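Local coordinates for surface protein VspA (Borrelia turicatae, PDB 1YJG) that probably serves as an antigenically variable outer-membrane lipoprotein, whose switching with related surface proteins is thought to let the spirochaete evade host immunity, at residues I24-G32 / D110-I119; T84-K95 / G128-I139. All coordinates share one frame; numbering follows the deposited sequence.

Contact 1. Residues I24-G32 / D110-I119; sequences IDELAKAIG and DADAKTAIDI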
loop_
_atom_site.group_PDB
_atom_site.type_symbol
_atom_site.label_atom_id
_atom_site.label_comp_id
_atom_site.label_asym_id
_atom_site.label_seq_id
_atom_site.Cartn_x
_atom_site.Cartn_y
_atom_site.Cartn_z
ATOM N N ILE A 24 0.279 -2.701 -5.235
ATOM C CA ILE A 24 1.290 -3.165 -6.184
ATOM C C ILE A 24 0.912 -2.679 -7.609
ATOM O O ILE A 24 1.787 -2.495 -8.439
ATOM C CB ILE A 24 1.467 -4.703 -6.138
ATOM C CG1 ILE A 24 1.674 -5.212 -4.699
ATOM C CG2 ILE A 24 2.637 -5.128 -7.027
ATOM C CD1 ILE A 24 2.813 -4.556 -3.925
ATOM N N ASP A 25 -0.386 -2.492 -7.890
ATOM C CA ASP A 25 -0.829 -1.987 -9.201
ATOM C C ASP A 25 -0.367 -0.525 -9.344
ATOM O O ASP A 25 -0.122 -0.055 -10.448
ATOM C CB ASP A 25 -2.350 -2.018 -9.367
ATOM C CG ASP A 25 -2.940 -3.407 -9.260
ATOM O OD1 ASP A 25 -2.214 -4.404 -9.489
ATOM O OD2 ASP A 25 -4.137 -3.585 -8.925
ATOM N N GLU A 26 -0.294 0.200 -8.221
ATOM C CA GLU A 26 0.156 1.598 -8.237
ATOM C C GLU A 26 1.677 1.664 -8.462
ATOM O O GLU A 26 2.170 2.635 -9.021
ATOM C CB GLU A 26 -0.240 2.357 -6.960
ATOM C CG GLU A 26 -1.731 2.327 -6.587
ATOM C CD GLU A 26 -2.680 2.874 -7.651
ATOM O OE1 GLU A 26 -3.900 2.658 -7.502
ATOM O OE2 GLU A 26 -2.237 3.535 -8.620
ATOM N N LEU A 27 2.403 0.635 -8.021
ATOM C CA LEU A 27 3.852 0.562 -8.187
ATOM C C LEU A 27 4.192 0.216 -9.630
ATOM O O LEU A 27 5.225 0.662 -10.163
ATOM C CB LEU A 27 4.458 -0.495 -7.258
ATOM C CG LEU A 27 4.323 -0.262 -5.753
ATOM C CD1 LEU A 27 4.984 -1.405 -5.002
ATOM C CD2 LEU A 27 4.920 1.084 -5.313
ATOM N N ALA A 28 3.330 -0.588 -10.254
ATOM C CA ALA A 28 3.511 -1.000 -11.643
ATOM C C ALA A 28 3.362 0.197 -12.583
ATOM O O ALA A 28 3.926 0.200 -13.664
ATOM C CB ALA A 28 2.528 -2.093 -12.017
ATOM N N LYS A 29 2.594 1.208 -12.175
ATOM C CA LYS A 29 2.416 2.416 -12.986
ATOM C C LYS A 29 3.702 3.269 -12.967
ATOM O O LYS A 29 3.828 4.219 -13.734
ATOM C CB LYS A 29 1.262 3.271 -12.452
ATOM C CG LYS A 29 -0.127 2.711 -12.693
ATOM C CD LYS A 29 -1.148 3.458 -11.833
ATOM C CE LYS A 29 -2.449 2.679 -11.677
ATOM N NZ LYS A 29 -3.477 3.474 -10.949
ATOM N N ALA A 30 4.623 2.957 -12.054
ATOM C CA ALA A 30 5.894 3.677 -11.921
ATOM C C ALA A 30 7.046 3.017 -12.675
ATOM O O ALA A 30 8.159 3.543 -12.686
ATOM C CB ALA A 30 6.266 3.816 -10.467
ATOM N N ILE A 31 6.793 1.849 -13.260
ATOM C CA ILE A 31 7.819 1.143 -14.009
ATOM C C ILE A 31 8.249 2.008 -15.196
ATOM O O ILE A 31 7.412 2.501 -15.956
ATOM C CB ILE A 31 7.290 -0.222 -14.508
ATOM C CG1 ILE A 31 7.088 -1.186 -13.332
ATOM C CG2 ILE A 31 8.244 -0.832 -15.555
ATOM C CD1 ILE A 31 6.410 -2.512 -13.722
ATOM N N GLY A 32 9.553 2.205 -15.339
ATOM C CA GLY A 32 10.094 3.000 -16.429
ATOM C C GLY A 32 9.641 4.440 -16.356
ATOM O O GLY A 32 9.365 5.055 -17.382
ATOM N N ASP A 110 11.963 -2.561 -18.444
ATOM C CA ASP A 110 10.523 -2.408 -18.240
ATOM C C ASP A 110 9.705 -3.689 -18.412
ATOM O O ASP A 110 8.875 -4.010 -17.565
ATOM C CB ASP A 110 9.967 -1.313 -19.180
ATOM C CG ASP A 110 10.364 0.099 -18.747
ATOM O OD1 ASP A 110 10.959 0.255 -17.655
ATOM O OD2 ASP A 110 10.135 1.112 -19.444
ATOM N N ALA A 111 9.938 -4.404 -19.506
ATOM C CA ALA A 111 9.217 -5.641 -19.794
ATOM C C ALA A 111 9.443 -6.681 -18.706
ATOM O O ALA A 111 8.512 -7.362 -18.302
ATOM C CB ALA A 111 9.619 -6.190 -21.151
ATOM N N ASP A 112 10.679 -6.798 -18.231
ATOM C CA ASP A 112 11.003 -7.762 -17.181
ATOM C C ASP A 112 10.413 -7.350 -15.823
ATOM O O ASP A 112 10.065 -8.213 -15.018
ATOM C CB ASP A 112 12.507 -8.010 -17.108
ATOM C CG ASP A 112 13.047 -8.596 -18.403
ATOM O OD1 ASP A 112 12.653 -9.733 -18.736
ATOM O OD2 ASP A 112 13.836 -7.983 -19.165
ATOM N N ALA A 113 10.298 -6.047 -15.576
ATOM C CA ALA A 113 9.725 -5.557 -14.330
ATOM C C ALA A 113 8.244 -5.934 -14.350
ATOM O O ALA A 113 7.684 -6.291 -13.336
ATOM C CB ALA A 113 9.890 -4.064 -14.196
ATOM N N LYS A 114 7.636 -5.886 -15.531
ATOM C CA LYS A 114 6.233 -6.221 -15.698
ATOM C C LYS A 114 5.960 -7.706 -15.447
ATOM O O LYS A 114 4.899 -8.054 -14.924
ATOM C CB LYS A 114 5.741 -5.778 -17.070
ATOM C CG LYS A 114 5.588 -4.274 -17.162
ATOM C CD LYS A 114 5.397 -3.813 -18.592
ATOM C CE LYS A 114 4.937 -2.354 -18.628
ATOM N NZ LYS A 114 5.663 -1.545 -19.632
ATOM N N THR A 115 6.909 -8.578 -15.797
ATOM C CA THR A 115 6.726 -10.018 -15.564
ATOM C C THR A 115 6.740 -10.315 -14.065
ATOM O O THR A 115 6.407 -11.420 -13.645
ATOM C CB THR A 115 7.801 -10.889 -16.246
ATOM O OG1 THR A 115 9.075 -10.686 -15.618
ATOM C CG2 THR A 115 7.992 -10.508 -17.730
ATOM N N ALA A 116 7.149 -9.341 -13.263
ATOM C CA ALA A 116 7.181 -9.521 -11.824
ATOM C C ALA A 116 5.996 -8.909 -11.087
ATOM O O ALA A 116 5.354 -9.608 -10.306
ATOM C CB ALA A 116 8.495 -8.981 -11.240
ATOM N N ILE A 117 5.683 -7.634 -11.357
ATOM C CA ILE A 117 4.592 -6.916 -10.660
ATOM C C ILE A 117 3.458 -6.244 -11.446
ATOM O O ILE A 117 2.702 -5.454 -10.857
ATOM C CB ILE A 117 5.239 -5.817 -9.764
ATOM C CG1 ILE A 117 5.750 -4.635 -10.612
ATOM C CG2 ILE A 117 6.391 -6.392 -8.951
ATOM C CD1 ILE A 117 6.330 -3.483 -9.793
ATOM N N ASP A 118 3.326 -6.528 -12.738
ATOM C CA ASP A 118 2.273 -5.927 -13.567
ATOM C C ASP A 118 1.280 -7.001 -14.026
ATOM O O ASP A 118 1.533 -7.718 -14.975
ATOM C CB ASP A 118 2.893 -5.185 -14.771
ATOM C CG ASP A 118 1.923 -4.183 -15.407
ATOM O OD1 ASP A 118 2.374 -3.159 -15.943
ATOM O OD2 ASP A 118 0.693 -4.328 -15.416
ATOM N N ILE A 119 0.147 -7.095 -13.339
ATOM C CA ILE A 119 -0.875 -8.090 -13.653
ATOM C C ILE A 119 -1.688 -7.767 -14.902
ATOM O O ILE A 119 -2.245 -8.663 -15.521
ATOM C CB ILE A 119 -1.855 -8.295 -12.443
ATOM C CG1 ILE A 119 -2.756 -7.076 -12.231
ATOM C CG2 ILE A 119 -1.106 -8.630 -11.146
ATOM C CD1 ILE A 119 -3.987 -7.386 -11.369
HETATM O O HOH W 1 0.006 -4.996 -10.998
#

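Contact 2. Residues T84-K95 / G128-I139; sequences TVKNASTSFLTK and GAEELIKLNTAI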
loop_
_atom_site.group_PDB
_atom_site.type_symbol
_atom_site.label_atom_id
_atom_site.label_comp_id
_atom_site.label_asym_id
_atom_site.label_seq_id
_atom_site.Cartn_x
_atom_site.Cartn_y
_atom_site.Cartn_z
ATOM N N THR A 84 -5.060 -19.755 1.665
ATOM C CA THR A 84 -4.984 -19.635 0.220
ATOM C C THR A 84 -4.299 -18.305 -0.115
ATOM O O THR A 84 -3.474 -18.240 -1.043
ATOM C CB THR A 84 -6.378 -19.715 -0.399
ATOM O OG1 THR A 84 -6.900 -21.027 -0.178
ATOM C CG2 THR A 84 -6.337 -19.576 -1.933
ATOM N N VAL A 85 -4.605 -17.254 0.652
ATOM C CA VAL A 85 -3.970 -15.952 0.410
ATOM C C VAL A 85 -2.488 -16.031 0.764
ATOM O O VAL A 85 -1.652 -15.604 -0.023
ATOM C CB VAL A 85 -4.572 -14.766 1.211
ATOM C CG1 VAL A 85 -4.064 -13.444 0.623
ATOM C CG2 VAL A 85 -6.107 -14.785 1.226
ATOM N N LYS A 86 -2.172 -16.601 1.927
ATOM C CA LYS A 86 -0.781 -16.717 2.364
ATOM C C LYS A 86 0.071 -17.640 1.490
ATOM O O LYS A 86 1.274 -17.462 1.425
ATOM C CB LYS A 86 -0.657 -17.102 3.838
ATOM C CG LYS A 86 0.803 -17.067 4.301
ATOM C CD LYS A 86 0.975 -16.827 5.777
ATOM C CE LYS A 86 2.318 -17.363 6.270
ATOM N NZ LYS A 86 3.434 -17.201 5.284
ATOM N N ASN A 87 -0.547 -18.621 0.835
ATOM C CA ASN A 87 0.172 -19.529 -0.050
ATOM C C ASN A 87 0.601 -18.698 -1.254
ATOM O O ASN A 87 1.685 -18.865 -1.779
ATOM C CB ASN A 87 -0.719 -20.681 -0.576
ATOM C CG ASN A 87 -1.011 -21.785 0.473
ATOM O OD1 ASN A 87 -0.346 -21.907 1.504
ATOM N ND2 ASN A 87 -2.020 -22.602 0.178
ATOM N N ALA A 88 -0.273 -17.801 -1.696
ATOM C CA ALA A 88 0.013 -16.953 -2.846
ATOM C C ALA A 88 1.135 -15.942 -2.583
ATOM O O ALA A 88 2.029 -15.794 -3.410
ATOM C CB ALA A 88 -1.259 -16.252 -3.337
ATOM N N SER A 89 1.092 -15.261 -1.442
ATOM C CA SER A 89 2.123 -14.280 -1.097
ATOM C C SER A 89 3.480 -14.977 -0.888
ATOM O O SER A 89 4.523 -14.432 -1.235
ATOM C CB SER A 89 1.729 -13.463 0.141
ATOM O OG SER A 89 1.577 -14.273 1.292
ATOM N N THR A 90 3.457 -16.179 -0.322
ATOM C CA THR A 90 4.673 -16.953 -0.091
ATOM C C THR A 90 5.253 -17.319 -1.461
ATOM O O THR A 90 6.450 -17.221 -1.676
ATOM C CB THR A 90 4.359 -18.217 0.758
ATOM O OG1 THR A 90 4.265 -17.851 2.141
ATOM C CG2 THR A 90 5.492 -19.214 0.741
ATOM N N SER A 91 4.379 -17.714 -2.383
ATOM C CA SER A 91 4.755 -18.095 -3.751
ATOM C C SER A 91 5.412 -16.942 -4.491
ATOM O O SER A 91 6.420 -17.117 -5.179
ATOM C CB SER A 91 3.524 -18.551 -4.532
ATOM O OG SER A 91 3.345 -19.943 -4.391
ATOM N N PHE A 92 4.822 -15.761 -4.368
ATOM C CA PHE A 92 5.362 -14.574 -5.015
ATOM C C PHE A 92 6.787 -14.311 -4.530
ATOM O O PHE A 92 7.687 -14.075 -5.327
ATOM C CB PHE A 92 4.505 -13.335 -4.710
ATOM C CG PHE A 92 5.098 -12.068 -5.243
ATOM C CD1 PHE A 92 4.850 -11.677 -6.554
ATOM C CD2 PHE A 92 5.958 -11.307 -4.467
ATOM C CE1 PHE A 92 5.413 -10.528 -7.066
ATOM C CE2 PHE A 92 6.534 -10.154 -4.978
ATOM C CZ PHE A 92 6.261 -9.762 -6.271
ATOM N N LEU A 93 6.982 -14.350 -3.217
ATOM C CA LEU A 93 8.300 -14.101 -2.619
ATOM C C LEU A 93 9.353 -15.137 -3.032
ATOM O O LEU A 93 10.473 -14.777 -3.368
ATOM C CB LEU A 93 8.199 -14.042 -1.089
ATOM C CG LEU A 93 7.270 -12.977 -0.506
ATOM C CD1 LEU A 93 7.138 -13.171 1.011
ATOM C CD2 LEU A 93 7.762 -11.578 -0.828
ATOM N N THR A 94 8.982 -16.414 -3.016
ATOM C CA THR A 94 9.882 -17.497 -3.391
ATOM C C THR A 94 10.273 -17.379 -4.875
ATOM O O THR A 94 11.440 -17.548 -5.241
ATOM C CB THR A 94 9.193 -18.867 -3.127
ATOM O OG1 THR A 94 9.033 -19.074 -1.726
ATOM C CG2 THR A 94 10.070 -20.037 -3.549
ATOM N N LYS A 95 9.289 -17.086 -5.718
ATOM C CA LYS A 95 9.516 -16.946 -7.148
ATOM C C LYS A 95 10.444 -15.763 -7.447
ATOM O O LYS A 95 11.378 -15.877 -8.242
ATOM C CB LYS A 95 8.170 -16.808 -7.888
ATOM C CG LYS A 95 8.271 -16.469 -9.378
ATOM C CD LYS A 95 9.202 -17.409 -10.169
ATOM C CE LYS A 95 8.646 -18.826 -10.301
ATOM N NZ LYS A 95 7.551 -18.923 -11.301
ATOM N N GLY A 128 6.981 -13.599 -11.157
ATOM C CA GLY A 128 6.157 -13.207 -10.023
ATOM C C GLY A 128 4.768 -12.662 -10.315
ATOM O O GLY A 128 3.900 -12.737 -9.466
ATOM N N ALA A 129 4.537 -12.115 -11.501
ATOM C CA ALA A 129 3.220 -11.553 -11.832
ATOM C C ALA A 129 2.075 -12.591 -11.793
ATOM O O ALA A 129 0.961 -12.268 -11.384
ATOM C CB ALA A 129 3.267 -10.801 -13.154
ATOM N N GLU A 130 2.354 -13.829 -12.202
ATOM C CA GLU A 130 1.341 -14.879 -12.180
ATOM C C GLU A 130 0.913 -15.125 -10.743
ATOM O O GLU A 130 -0.270 -15.244 -10.459
ATOM C CB GLU A 130 1.884 -16.175 -12.776
ATOM C CG GLU A 130 0.939 -17.369 -12.693
ATOM C CD GLU A 130 -0.281 -17.258 -13.609
ATOM O OE1 GLU A 130 -1.080 -18.216 -13.636
ATOM O OE2 GLU A 130 -0.452 -16.230 -14.306
ATOM N N GLU A 131 1.894 -15.178 -9.842
ATOM C CA GLU A 131 1.651 -15.413 -8.427
ATOM C C GLU A 131 0.868 -14.235 -7.822
ATOM O O GLU A 131 0.042 -14.414 -6.931
ATOM C CB GLU A 131 2.977 -15.636 -7.681
ATOM C CG GLU A 131 3.696 -16.961 -7.977
ATOM C CD GLU A 131 4.505 -16.977 -9.281
ATOM O OE1 GLU A 131 4.618 -15.932 -9.954
ATOM O OE2 GLU A 131 5.046 -18.051 -9.644
ATOM N N LEU A 132 1.158 -13.034 -8.311
ATOM C CA LEU A 132 0.518 -11.809 -7.860
ATOM C C LEU A 132 -0.944 -11.804 -8.272
ATOM O O LEU A 132 -1.793 -11.300 -7.524
ATOM C CB LEU A 132 1.256 -10.596 -8.407
ATOM C CG LEU A 132 0.742 -9.221 -7.995
ATOM C CD1 LEU A 132 0.745 -9.068 -6.465
ATOM C CD2 LEU A 132 1.588 -8.160 -8.672
ATOM N N ILE A 133 -1.236 -12.374 -9.447
ATOM C CA ILE A 133 -2.608 -12.463 -9.944
ATOM C C ILE A 133 -3.405 -13.376 -9.018
ATOM O O ILE A 133 -4.536 -13.064 -8.654
ATOM C CB ILE A 133 -2.653 -13.011 -11.392
ATOM C CG1 ILE A 133 -2.329 -11.896 -12.387
ATOM C CG2 ILE A 133 -4.030 -13.635 -11.716
ATOM C CD1 ILE A 133 -2.102 -12.393 -13.827
ATOM N N LYS A 134 -2.810 -14.517 -8.661
ATOM C CA LYS A 134 -3.452 -15.485 -7.769
ATOM C C LYS A 134 -3.642 -14.864 -6.384
ATOM O O LYS A 134 -4.636 -15.110 -5.718
ATOM C CB LYS A 134 -2.630 -16.786 -7.669
ATOM C CG LYS A 134 -2.445 -17.492 -9.027
ATOM C CD LYS A 134 -1.914 -18.932 -8.914
ATOM C CE LYS A 134 -2.109 -19.721 -10.220
ATOM N NZ LYS A 134 -0.807 -20.155 -10.821
ATOM N N LEU A 135 -2.691 -14.032 -5.972
ATOM C CA LEU A 135 -2.753 -13.368 -4.676
ATOM C C LEU A 135 -3.933 -12.407 -4.643
ATOM O O LEU A 135 -4.586 -12.257 -3.604
ATOM C CB LEU A 135 -1.456 -12.608 -4.425
ATOM C CG LEU A 135 -1.315 -11.707 -3.205
ATOM C CD1 LEU A 135 -1.624 -12.457 -1.932
ATOM C CD2 LEU A 135 0.103 -11.126 -3.161
ATOM N N ASN A 136 -4.182 -11.752 -5.782
ATOM C CA ASN A 136 -5.282 -10.803 -5.931
ATOM C C ASN A 136 -6.616 -11.543 -5.865
ATOM O O ASN A 136 -7.551 -11.120 -5.199
ATOM C CB ASN A 136 -5.177 -10.036 -7.260
ATOM C CG ASN A 136 -4.388 -8.730 -7.136
ATOM O OD1 ASN A 136 -4.960 -7.675 -6.874
ATOM N ND2 ASN A 136 -3.075 -8.799 -7.345
ATOM N N THR A 137 -6.702 -12.649 -6.587
ATOM C CA THR A 137 -7.911 -13.462 -6.612
ATOM C C THR A 137 -8.234 -13.944 -5.205
ATOM O O THR A 137 -9.378 -13.889 -4.763
ATOM C CB THR A 137 -7.694 -14.694 -7.509
ATOM O OG1 THR A 137 -7.667 -14.298 -8.886
ATOM C CG2 THR A 137 -8.862 -15.673 -7.419
ATOM N N ALA A 138 -7.207 -14.419 -4.512
ATOM C CA ALA A 138 -7.343 -14.943 -3.162
ATOM C C ALA A 138 -7.767 -13.912 -2.130
ATOM O O ALA A 138 -8.603 -14.200 -1.268
ATOM C CB ALA A 138 -6.034 -15.600 -2.742
ATOM N N ILE A 139 -7.182 -12.716 -2.199
ATOM C CA ILE A 139 -7.507 -11.659 -1.241
ATOM C C ILE A 139 -8.908 -11.088 -1.478
ATOM O O ILE A 139 -9.577 -10.666 -0.527
ATOM C CB ILE A 139 -6.397 -10.545 -1.216
ATOM C CG1 ILE A 139 -6.535 -9.660 0.026
ATOM C CG2 ILE A 139 -6.432 -9.682 -2.477
ATOM C CD1 ILE A 139 -6.683 -10.410 1.345
#

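Contact 1. Residues I24-G32 / D110-I119
Ile31 and Ile117 meet through their delta branches, the two side chains sliding past each other in opposite directions with CD1 of Ile31 3.8 Å from CG1 of Ile117. The same Ile31 CD1 also lies 3.8 Å from CB of Ala113 and rests against the aliphatic CG of Lys114. Ile117 carries its CG1 between its own backbone N and carbonyl carbon (chi1 74°), which directs CD1 toward the backbone of Leu27 and Ala28. The side chain of Ile24 crosses it at about a right angle, CG2 of Ile24 standing 3.8 Å from Ile117 CB. Ala28 presses its methyl onto the carbonyl of Ile117, CB to O 3.6 Å.

The contact joins the C-terminal part of helix 2-28 and the type I beta turn Ala28-Ile31 to the short helix 110-117 of this helical bundle, the core portion of the longer lipoprotein; the axes of segments 24-28 and 110-117 run nearly antiparallel (174°), 10.5 Å apart at closest. No direct hydrogen bond links the segments. Instead one water bridges them: it donates to Asp25 OD1 (2.7 Å) and to the Ile117 carbonyl O, and accepts from the backbone N of Ile119, whose CG1 and CD1 lie against that same carboxylate oxygen.

At the other end Gly32 sets its CA 3.1 Å from OD1 of Asp110. That oxygen is held by the side chain of Asn47 and the backbone N of Asp45, while the OD1 of Asn47 takes the N-H of Gly32, so Asn47 ties both segments together. Farther out, Leu50 of helix 48-69 backs Ile31, Ile51 backs Ala113, and Val57 and Ile58 back Ile24. The second subunit approaches through its Ser56, whose hydroxyl bonds to the carbonyl O of Glu26.

Contact 2. Residues T84-K95 / G128-I139
Ala88 and Leu135 mark the close approach of two antiparallel helices of the bundle, 84-95 and 129-139, whose axes come within 8.3 Å at a crossing angle of -163°. Small residues allow this spacing: CB of Ala88 sits 3.5 Å from CA of Leu135, and one stage along the methyl of Ala138 packs on the backbone of Val85.

Apolar branches fill in beside these alanines. Val85 divides its work, CG1 meeting CD1 of Leu135 at 3.7 Å and CD1 of Ile139 a little farther off, while CG2 leans on the carbonyl of Ala138. Leu135 sends CD1 across Val85 at about a right angle and on toward CB of Ser89; the hydroxyl of Ser89 turns to Asp62 of helix 48-69. Toward helix 2-28, Leu132 touches Ile24, and Ile139 touches Val17 and His18.

The aromatic contact lies where helix 129-139 begins. Phe92 offers the edge of its ring to the carbonyl of Gly128, the N-cap residue, with CD1 of Phe92 3.2 Å from O of Gly128. Having no side chain, Gly128 lies right beside that ring edge.

Charge closes the outer flank. Glu131 lays its CB against the backbone of Phe92 and its CG against CB of Ser91, and bends at chi2 (80°) to bring the carboxylate over the aliphatic part of Lys95. The lysine curls back through three successive bends, and its NZ donates to Glu131 OE2 at 3.1 Å, on the syn side and 19° out of the carboxylate plane.

In the fold
Contact 2 lies deep in the bundle, its centre about 7 Å from that of the chain; contact 1, at about 13 Å, is only partly buried. Contact 2 joins two long helices through close alanine packing with a direct salt bridge on its partly exposed flank, while contact 1 joins a helix end and turn to a short helix, with a bridging water in place of direct polar bonds. The second subunit reaches contact 1 alone. The two pairings alternate along the chain and meet in space: Thr115 O probably accepts from Ala129 N (2.9 Å), Ala116 O packs 3.4 Å from Phe92 CE1, and Ile119 packs on Ile133. Helix 48-69 flanks both contacts.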